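Local coordinates for periplasmic binding protein (Veillonella parvula, PDB 4N01), which probably binds a small solute, perhaps an iron chelate, in the periplasm and delivers it to a membrane transporter, at residues A[218-223]-A[253-258]; A[267-272]-A[284-289]. All blocks are in the same frame, centred on the assembly; numbering follows the deposited sequence. Where two conformers were deposited one is given.

Overall arrangement
From the N terminus the chain first builds a domain around a five-stranded parallel sheet, then passes through helix 182-203 into the second domain, where both contacts lie. Contact 1 closes a loop of 29 residues, holding helix 228-234 and strand 238-240: it brings 253-258 back beside 218-223 at the edge of a small antiparallel sheet. Helix 256-262 then runs into strand 266-270, which belongs to the four-stranded parallel sheet. Contact 2 closes a shorter loop of 11 residues by laying helix 280-290 against that strand. The two loops follow in series, neither enclosing nor crossing the other, and the contacts are about 13 Å apart, centre to centre.

Contact 1: residues A[218-223]-A[253-258]; sequences DGQPFT and KGSWET
Two strands of a three-stranded antiparallel sheet meet where 218-223 passes 253-258, just before helix 256-262 begins. Phe222 and Lys253 form a non-hydrogen-bonded pair, their CA atoms 4.3 Å apart and both side chains on one face of the sheet. Next to them Gly254 N donates to Pro221 O at 2.8 Å, and the N-H points almost straight at the oxygen (176°). Pro221, having no N-H, can serve this edge through its carbonyl alone. Gly254 suits its place because a side chain there would press on CG2 of Thr223. Beyond the pair the chain turns into the helix, and the indole of Trp256 packs against the proline ring. Pro221 CD sits over one face of Trp256, 3.7 Å from the centroid of the five-membered ring and only 8° off its normal, a CH-pi contact. Pro221 CB reaches farther along the indole, to Trp256 CZ2. Ser255 holds the N-cap position without capping the helix through its side chain; in the conformer described its OG donates to Gln220 OE1 at 3.2 Å, a doubtful bond, since both residues have a second conformer. With Gln220 so placed, the aliphatic part of Lys253 crosses it at about a right angle. Tight turning at Gly219, whose backbone in the conformer described would jam a CB against Asp218 O, leads the chain from strand 216-217 into strand 221-224.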
ATOM      1  N   ASP A 218      -9.499  -5.309 -18.714  1.00 33.00           N
ATOM      2  CA  ASP A 218      -9.958  -6.569 -19.286  1.00 43.43           C
ATOM      3  C   ASP A 218     -11.301  -6.219 -19.895  1.00 45.68           C
ATOM      4  O   ASP A 218     -12.353  -6.548 -19.339  1.00 53.57           O
ATOM      5  CB  ASP A 218     -10.106  -7.635 -18.199  1.00 52.04           C
ATOM      6  CG  ASP A 218     -10.069  -9.046 -18.756  1.00 65.24           C
ATOM      7  OD1 ASP A 218      -9.380  -9.267 -19.774  1.00 71.06           O
ATOM      8  OD2 ASP A 218     -10.724  -9.938 -18.174  1.00 70.95           O
ATOM      9  N   GLY A 219     -11.260  -5.523 -21.028  0.51 39.68           N
ATOM     10  CA  GLY A 219     -12.449  -4.914 -21.595  0.51 38.21           C
ATOM     11  C   GLY A 219     -12.696  -3.562 -20.947  0.51 37.39           C
ATOM     12  O   GLY A 219     -12.599  -2.519 -21.599  0.51 39.21           O
ATOM     13  N   GLN A 220     -13.021  -3.587 -19.656  0.51 34.71           N
ATOM     14  CA  GLN A 220     -13.190  -2.372 -18.863  0.51 29.97           C
ATOM     15  C   GLN A 220     -11.918  -2.087 -18.072  0.51 24.28           C
ATOM     16  O   GLN A 220     -11.158  -3.006 -17.771  0.51 25.87           O
ATOM     17  CB  GLN A 220     -14.339  -2.550 -17.869  0.51 27.75           C
ATOM     18  CG  GLN A 220     -15.730  -2.513 -18.464  0.51 32.08           C
ATOM     19  CD  GLN A 220     -16.795  -2.599 -17.389  0.51 33.70           C
ATOM     20  OE1 GLN A 220     -17.480  -1.619 -17.097  0.51 37.22           O
ATOM     21  NE2 GLN A 220     -16.925  -3.772 -16.782  0.51 34.57           N
ATOM     22  N   PRO A 221     -11.681  -0.814 -17.724  1.00 19.15           N
ATOM     23  CA  PRO A 221     -10.511  -0.555 -16.873  1.00 24.94           C
ATOM     24  C   PRO A 221     -10.774  -0.931 -15.413  1.00 26.34           C
ATOM     25  O   PRO A 221     -11.912  -0.827 -14.940  1.00 27.14           O
ATOM     26  CB  PRO A 221     -10.311   0.960 -17.011  1.00 18.20           C
ATOM     27  CG  PRO A 221     -11.672   1.484 -17.257  1.00 18.52           C
ATOM     28  CD  PRO A 221     -12.396   0.429 -18.074  1.00 18.85           C
ATOM     29  N   PHE A 222      -9.732  -1.388 -14.725  1.00 18.12           N
ATOM     30  CA  PHE A 222      -9.778  -1.656 -13.292  1.00 17.98           C
ATOM     31  C   PHE A 222      -9.094  -0.475 -12.637  1.00 22.47           C
ATOM     32  O   PHE A 222      -7.965  -0.118 -13.005  1.00 22.53           O
ATOM     33  CB  PHE A 222      -9.013  -2.950 -13.009  1.00 20.92           C
ATOM     34  CG  PHE A 222      -9.238  -3.518 -11.633  1.00 24.53           C
ATOM     35  CD1 PHE A 222     -10.440  -4.134 -11.306  1.00 25.04           C
ATOM     36  CD2 PHE A 222      -8.227  -3.476 -10.680  1.00 26.28           C
ATOM     37  CE1 PHE A 222     -10.640  -4.682 -10.041  1.00 27.51           C
ATOM     38  CE2 PHE A 222      -8.418  -4.015  -9.411  1.00 24.74           C
ATOM     39  CZ  PHE A 222      -9.626  -4.618  -9.091  1.00 26.54           C
ATOM     40  N   THR A 223      -9.763   0.140 -11.667  1.00 17.91           N
ATOM     41  CA  THR A 223      -9.316   1.433 -11.167  1.00 16.47           C
ATOM     42  C   THR A 223      -9.597   1.635  -9.675  1.00 16.46           C
ATOM     43  O   THR A 223     -10.261   0.817  -9.040  1.00 14.85           O
ATOM     44  CB  THR A 223      -9.973   2.553 -11.979  1.00 15.52           C
ATOM     45  OG1 THR A 223      -9.410   3.819 -11.615  1.00 16.06           O
ATOM     46  CG2 THR A 223     -11.473   2.575 -11.728  1.00 17.52           C
ATOM     47  N   LYS A 253     -13.926  -2.571 -11.214  1.00 20.07           N
ATOM     48  CA  LYS A 253     -14.019  -2.240 -12.624  1.00 23.80           C
ATOM     49  C   LYS A 253     -14.765  -0.926 -12.809  1.00 22.09           C
ATOM     50  O   LYS A 253     -15.753  -0.671 -12.129  1.00 27.82           O
ATOM     51  CB  LYS A 253     -14.739  -3.357 -13.384  1.00 23.12           C
ATOM     52  CG  LYS A 253     -13.838  -4.507 -13.816  1.00 39.78           C
ATOM     53  CD  LYS A 253     -14.357  -5.150 -15.106  1.00 53.27           C
ATOM     54  CE  LYS A 253     -13.389  -6.199 -15.648  1.00 55.31           C
ATOM     55  NZ  LYS A 253     -13.272  -7.360 -14.728  1.00 61.78           N
ATOM     56  N   GLY A 254     -14.279  -0.094 -13.724  1.00 21.33           N
ATOM     57  CA  GLY A 254     -14.969   1.134 -14.092  1.00 20.33           C
ATOM     58  C   GLY A 254     -15.432   1.017 -15.538  1.00 26.49           C
ATOM     59  O   GLY A 254     -15.223  -0.016 -16.179  1.00 31.02           O
ATOM     60  N   SER A 255     -16.069   2.073 -16.038  0.53 24.26           N
ATOM     61  CA  SER A 255     -16.439   2.164 -17.445  0.53 23.60           C
ATOM     62  C   SER A 255     -15.620   3.268 -18.094  0.53 20.96           C
ATOM     63  O   SER A 255     -15.390   4.313 -17.480  0.53 16.28           O
ATOM     64  CB  SER A 255     -17.928   2.476 -17.588  0.53 30.60           C
ATOM     65  OG  SER A 255     -18.718   1.345 -17.260  0.53 32.20           O
ATOM     66  N   TRP A 256     -15.163   3.038 -19.323  1.00 19.57           N
ATOM     67  CA  TRP A 256     -14.458   4.079 -20.059  1.00 16.82           C
ATOM     68  C   TRP A 256     -15.351   5.309 -20.263  1.00 16.42           C
ATOM     69  O   TRP A 256     -14.851   6.421 -20.307  1.00 18.66           O
ATOM     70  CB  TRP A 256     -13.970   3.566 -21.422  1.00 20.53           C
ATOM     71  CG  TRP A 256     -12.738   2.672 -21.376  1.00 22.45           C
ATOM     72  CD1 TRP A 256     -12.632   1.400 -21.867  1.00 28.93           C
ATOM     73  CD2 TRP A 256     -11.447   2.993 -20.823  1.00 21.98           C
ATOM     74  NE1 TRP A 256     -11.358   0.910 -21.650  1.00 27.56           N
ATOM     75  CE2 TRP A 256     -10.618   1.867 -21.006  1.00 24.49           C
ATOM     76  CE3 TRP A 256     -10.923   4.121 -20.175  1.00 17.03           C
ATOM     77  CZ2 TRP A 256      -9.290   1.839 -20.584  1.00 20.91           C
ATOM     78  CZ3 TRP A 256      -9.604   4.088 -19.753  1.00 19.78           C
ATOM     79  CH2 TRP A 256      -8.805   2.959 -19.958  1.00 22.51           C
ATOM     80  N   GLU A 257     -16.660   5.100 -20.399  1.00 16.95           N
ATOM     81  CA  GLU A 257     -17.607   6.218 -20.540  1.00 23.40           C
ATOM     82  C   GLU A 257     -17.446   7.205 -19.396  1.00 23.91           C
ATOM     83  O   GLU A 257     -17.457   8.420 -19.603  1.00 18.51           O
ATOM     84  CB  GLU A 257     -19.059   5.726 -20.597  1.00 22.31           C
ATOM     85  CG  GLU A 257     -19.440   5.120 -21.934  1.00 25.60           C
ATOM     86  CD  GLU A 257     -18.783   3.769 -22.174  1.00 39.30           C
ATOM     87  OE1 GLU A 257     -18.450   3.079 -21.180  1.00 43.04           O
ATOM     88  OE2 GLU A 257     -18.591   3.397 -23.357  1.00 32.09           O
ATOM     89  N   THR A 258     -17.261   6.672 -18.194  1.00 15.72           N
ATOM     90  CA  THR A 258     -17.149   7.501 -17.010  1.00 15.82           C
ATOM     91  C   THR A 258     -15.831   8.272 -17.033  1.00 17.62           C
ATOM     92  O   THR A 258     -15.789   9.465 -16.720  1.00 16.69           O
ATOM     93  CB  THR A 258     -17.235   6.642 -15.737  1.00 18.87           C
ATOM     94  OG1 THR A 258     -18.497   5.960 -15.723  1.00 19.85           O
ATOM     95  CG2 THR A 258     -17.131   7.523 -14.503  1.00 18.40           C
TER

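Contact 2: residues A[267-272]-A[284-289]; sequences IIIADY and QKIEKI
Lys285 NZ is gripped by three oxygens: within the contact it donates to Ala270 O at 2.9 Å, while Asp281 supplies a salt bridge and the backbone O of Asp215 another hydrogen bond. The ammonium approaches Ala270 O nearly in line with its carbonyl (C=O...N angle 164°). It also lies in the ring plane of Tyr272, at the edge, 3.4 Å from CD2, so this is no cation-pi stack; Tyr272 OH is hydrogen-bonded to the carboxylate OD1 of Asp215. Lysine can span from helix to strand end because its chain is extended beyond CG, with chi3 at 177° and chi4 at 169°. On the way its CD passes Ile269 CG2 at 3.8 Å, the two side chains sliding past each other in opposite directions. Here helix 280-290 packs on strand 266-270 of the parallel sheet of this alpha/beta domain, the two short axes 9.7 Å apart. Branched isoleucines fill the interface: the Ile269 and Ile286 side chains cross at about a right angle, CD1 to CG1 3.7 Å, and those of Ile269 and Ile289 meet tip to tip, CD1 to CD1 4.1 Å. Ile267 CG2 touches the same Ile289 methyl, and Phe306 of the next strand and Tyr214 of the strand on the other side border this apolar layer. A cationic end thus sits beyond the hydrocarbon layer, where the carboxylate of Asp281 and two carbonyl oxygens probably favour its charged form.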
ATOM      1  N   ILE A 267      -3.111  10.429 -16.347  1.00 12.44           N
ATOM      2  CA  ILE A 267      -3.429   9.029 -16.119  1.00 13.68           C
ATOM      3  C   ILE A 267      -2.246   8.357 -15.424  1.00 12.67           C
ATOM      4  O   ILE A 267      -1.127   8.325 -15.947  1.00 11.63           O
ATOM      5  CB  ILE A 267      -3.758   8.288 -17.444  1.00 12.89           C
ATOM      6  CG1 ILE A 267      -5.090   8.794 -18.015  1.00 15.91           C
ATOM      7  CG2 ILE A 267      -3.834   6.781 -17.197  1.00 14.52           C
ATOM      8  CD1 ILE A 267      -5.304   8.412 -19.473  1.00 13.50           C
ATOM      9  N   ILE A 268      -2.488   7.842 -14.224  1.00 11.41           N
ATOM     10  CA  ILE A 268      -1.437   7.219 -13.445  1.00 12.02           C
ATOM     11  C   ILE A 268      -1.550   5.721 -13.650  1.00 13.65           C
ATOM     12  O   ILE A 268      -2.596   5.127 -13.396  1.00 14.52           O
ATOM     13  CB  ILE A 268      -1.602   7.558 -11.942  1.00 13.95           C
ATOM     14  CG1 ILE A 268      -1.441   9.067 -11.718  1.00 15.04           C
ATOM     15  CG2 ILE A 268      -0.594   6.789 -11.102  1.00 12.64           C
ATOM     16  CD1 ILE A 268      -1.957   9.552 -10.335  1.00 15.62           C
ATOM     17  N   ILE A 269      -0.463   5.107 -14.097  1.00 14.08           N
ATOM     18  CA  ILE A 269      -0.495   3.731 -14.556  1.00 15.91           C
ATOM     19  C   ILE A 269       0.358   2.854 -13.651  1.00 16.68           C
ATOM     20  O   ILE A 269       1.547   3.127 -13.453  1.00 15.74           O
ATOM     21  CB  ILE A 269       0.079   3.635 -15.986  1.00 12.22           C
ATOM     22  CG1 ILE A 269      -0.846   4.363 -16.980  1.00 14.73           C
ATOM     23  CG2 ILE A 269       0.327   2.171 -16.383  1.00 15.36           C
ATOM     24  CD1 ILE A 269      -0.273   4.428 -18.396  1.00 13.82           C
ATOM     25  N   ALA A 270      -0.238   1.796 -13.112  1.00 18.80           N
ATOM     26  CA  ALA A 270       0.515   0.858 -12.282  1.00 19.29           C
ATOM     27  C   ALA A 270       1.373  -0.063 -13.151  1.00 20.74           C
ATOM     28  O   ALA A 270       0.874  -0.738 -14.054  1.00 19.90           O
ATOM     29  CB  ALA A 270      -0.428   0.037 -11.396  1.00 20.77           C
ATOM     30  N   ASP A 271       2.668  -0.093 -12.871  1.00 18.73           N
ATOM     31  CA  ASP A 271       3.607  -0.931 -13.617  1.00 19.69           C
ATOM     32  C   ASP A 271       3.865  -2.237 -12.849  1.00 23.20           C
ATOM     33  O   ASP A 271       4.382  -2.217 -11.727  1.00 21.04           O
ATOM     34  CB  ASP A 271       4.908  -0.141 -13.847  1.00 16.44           C
ATOM     35  CG  ASP A 271       5.936  -0.900 -14.674  1.00 28.32           C
ATOM     36  OD1 ASP A 271       6.502  -0.307 -15.620  1.00 30.91           O
ATOM     37  OD2 ASP A 271       6.206  -2.084 -14.389  1.00 27.74           O
ATOM     38  N   TYR A 272       3.511  -3.370 -13.457  1.00 19.20           N
ATOM     39  CA  TYR A 272       3.659  -4.679 -12.802  1.00 27.16           C
ATOM     40  C   TYR A 272       4.893  -5.464 -13.265  1.00 33.27           C
ATOM     41  O   TYR A 272       4.866  -6.693 -13.312  1.00 40.19           O
ATOM     42  CB  TYR A 272       2.382  -5.524 -12.999  1.00 24.91           C
ATOM     43  CG  TYR A 272       1.228  -5.111 -12.098  1.00 24.43           C
ATOM     44  CD1 TYR A 272       1.090  -5.656 -10.827  1.00 32.01           C
ATOM     45  CD2 TYR A 272       0.291  -4.171 -12.512  1.00 22.51           C
ATOM     46  CE1 TYR A 272       0.043  -5.283  -9.992  1.00 35.24           C
ATOM     47  CE2 TYR A 272      -0.762  -3.792 -11.682  1.00 27.93           C
ATOM     48  CZ  TYR A 272      -0.878  -4.353 -10.424  1.00 34.88           C
ATOM     49  OH  TYR A 272      -1.918  -3.990  -9.590  1.00 35.98           O
ATOM     50  N   GLN A 284       3.645  -0.596 -22.538  1.00 21.39           N
ATOM     51  CA  GLN A 284       2.600  -1.370 -23.204  1.00 19.81           C
ATOM     52  C   GLN A 284       1.215  -0.842 -22.841  1.00 17.50           C
ATOM     53  O   GLN A 284       0.315  -0.808 -23.687  1.00 20.98           O
ATOM     54  CB  GLN A 284       2.684  -2.848 -22.822  1.00 23.68           C
ATOM     55  CG  GLN A 284       3.936  -3.555 -23.291  1.00 38.72           C
ATOM     56  CD  GLN A 284       4.035  -4.964 -22.741  1.00 49.38           C
ATOM     57  OE1 GLN A 284       3.111  -5.451 -22.087  1.00 54.37           O
ATOM     58  NE2 GLN A 284       5.157  -5.627 -23.004  1.00 52.91           N
ATOM     59  N   LYS A 285       1.029  -0.447 -21.583  1.00 16.78           N
ATOM     60  CA  LYS A 285      -0.270   0.075 -21.164  1.00 17.92           C
ATOM     61  C   LYS A 285      -0.519   1.446 -21.778  1.00 20.95           C
ATOM     62  O   LYS A 285      -1.647   1.759 -22.148  1.00 21.03           O
ATOM     63  CB  LYS A 285      -0.399   0.106 -19.635  1.00 18.02           C
ATOM     64  CG  LYS A 285      -0.423  -1.291 -19.041  1.00 21.35           C
ATOM     65  CD  LYS A 285      -0.549  -1.295 -17.525  1.00 20.51           C
ATOM     66  CE  LYS A 285      -0.646  -2.736 -17.050  1.00 21.93           C
ATOM     67  NZ  LYS A 285      -0.519  -2.834 -15.570  1.00 22.78           N
ATOM     68  N   ILE A 286       0.528   2.256 -21.906  1.00 18.02           N
ATOM     69  CA  ILE A 286       0.393   3.525 -22.624  1.00 17.54           C
ATOM     70  C   ILE A 286      -0.059   3.277 -24.063  1.00 17.10           C
ATOM     71  O   ILE A 286      -0.957   3.961 -24.583  1.00 18.93           O
ATOM     72  CB  ILE A 286       1.727   4.302 -22.661  1.00 16.86           C
ATOM     73  CG1 ILE A 286       2.053   4.871 -21.273  1.00 16.05           C
ATOM     74  CG2 ILE A 286       1.664   5.436 -23.684  1.00 21.02           C
ATOM     75  CD1 ILE A 286       3.401   5.568 -21.224  1.00 20.66           C
ATOM     76  N   GLU A 287       0.571   2.305 -24.719  1.00 18.38           N
ATOM     77  CA  GLU A 287       0.248   2.025 -26.114  1.00 21.79           C
ATOM     78  C   GLU A 287      -1.172   1.468 -26.257  1.00 24.49           C
ATOM     79  O   GLU A 287      -1.835   1.706 -27.269  1.00 22.99           O
ATOM     80  CB  GLU A 287       1.285   1.091 -26.748  1.00 24.08           C
ATOM     81  CG  GLU A 287       2.658   1.752 -26.930  1.00 35.41           C
ATOM     82  CD  GLU A 287       2.588   3.086 -27.675  1.00 49.54           C
ATOM     83  OE1 GLU A 287       2.075   3.113 -28.823  1.00 53.41           O
ATOM     84  OE2 GLU A 287       3.042   4.115 -27.115  1.00 47.92           O
ATOM     85  N   LYS A 288      -1.633   0.749 -25.233  1.00 18.52           N
ATOM     86  CA  LYS A 288      -2.978   0.173 -25.224  1.00 18.82           C
ATOM     87  C   LYS A 288      -4.006   1.298 -25.130  1.00 19.35           C
ATOM     88  O   LYS A 288      -5.066   1.247 -25.767  1.00 21.26           O
ATOM     89  CB  LYS A 288      -3.136  -0.786 -24.035  1.00 24.12           C
ATOM     90  CG  LYS A 288      -4.424  -1.605 -24.018  1.00 35.04           C
ATOM     91  CD  LYS A 288      -4.411  -2.685 -25.098  1.00 48.91           C
ATOM     92  CE  LYS A 288      -5.740  -3.437 -25.169  1.00 54.88           C
ATOM     93  NZ  LYS A 288      -6.133  -3.979 -23.841  1.00 57.51           N
ATOM     94  N   ILE A 289      -3.677   2.324 -24.347  1.00 15.75           N
ATOM     95  CA  ILE A 289      -4.571   3.464 -24.168  1.00 16.79           C
ATOM     96  C   ILE A 289      -4.592   4.315 -25.443  1.00 18.99           C
ATOM     97  O   ILE A 289      -5.663   4.692 -25.940  1.00 20.87           O
ATOM     98  CB  ILE A 289      -4.171   4.294 -22.927  1.00 18.66           C
ATOM     99  CG1 ILE A 289      -4.479   3.505 -21.645  1.00 16.50           C
ATOM    100  CG2 ILE A 289      -4.886   5.645 -22.904  1.00 18.98           C
ATOM    101  CD1 ILE A 289      -3.898   4.152 -20.385  1.00 21.02           C
TER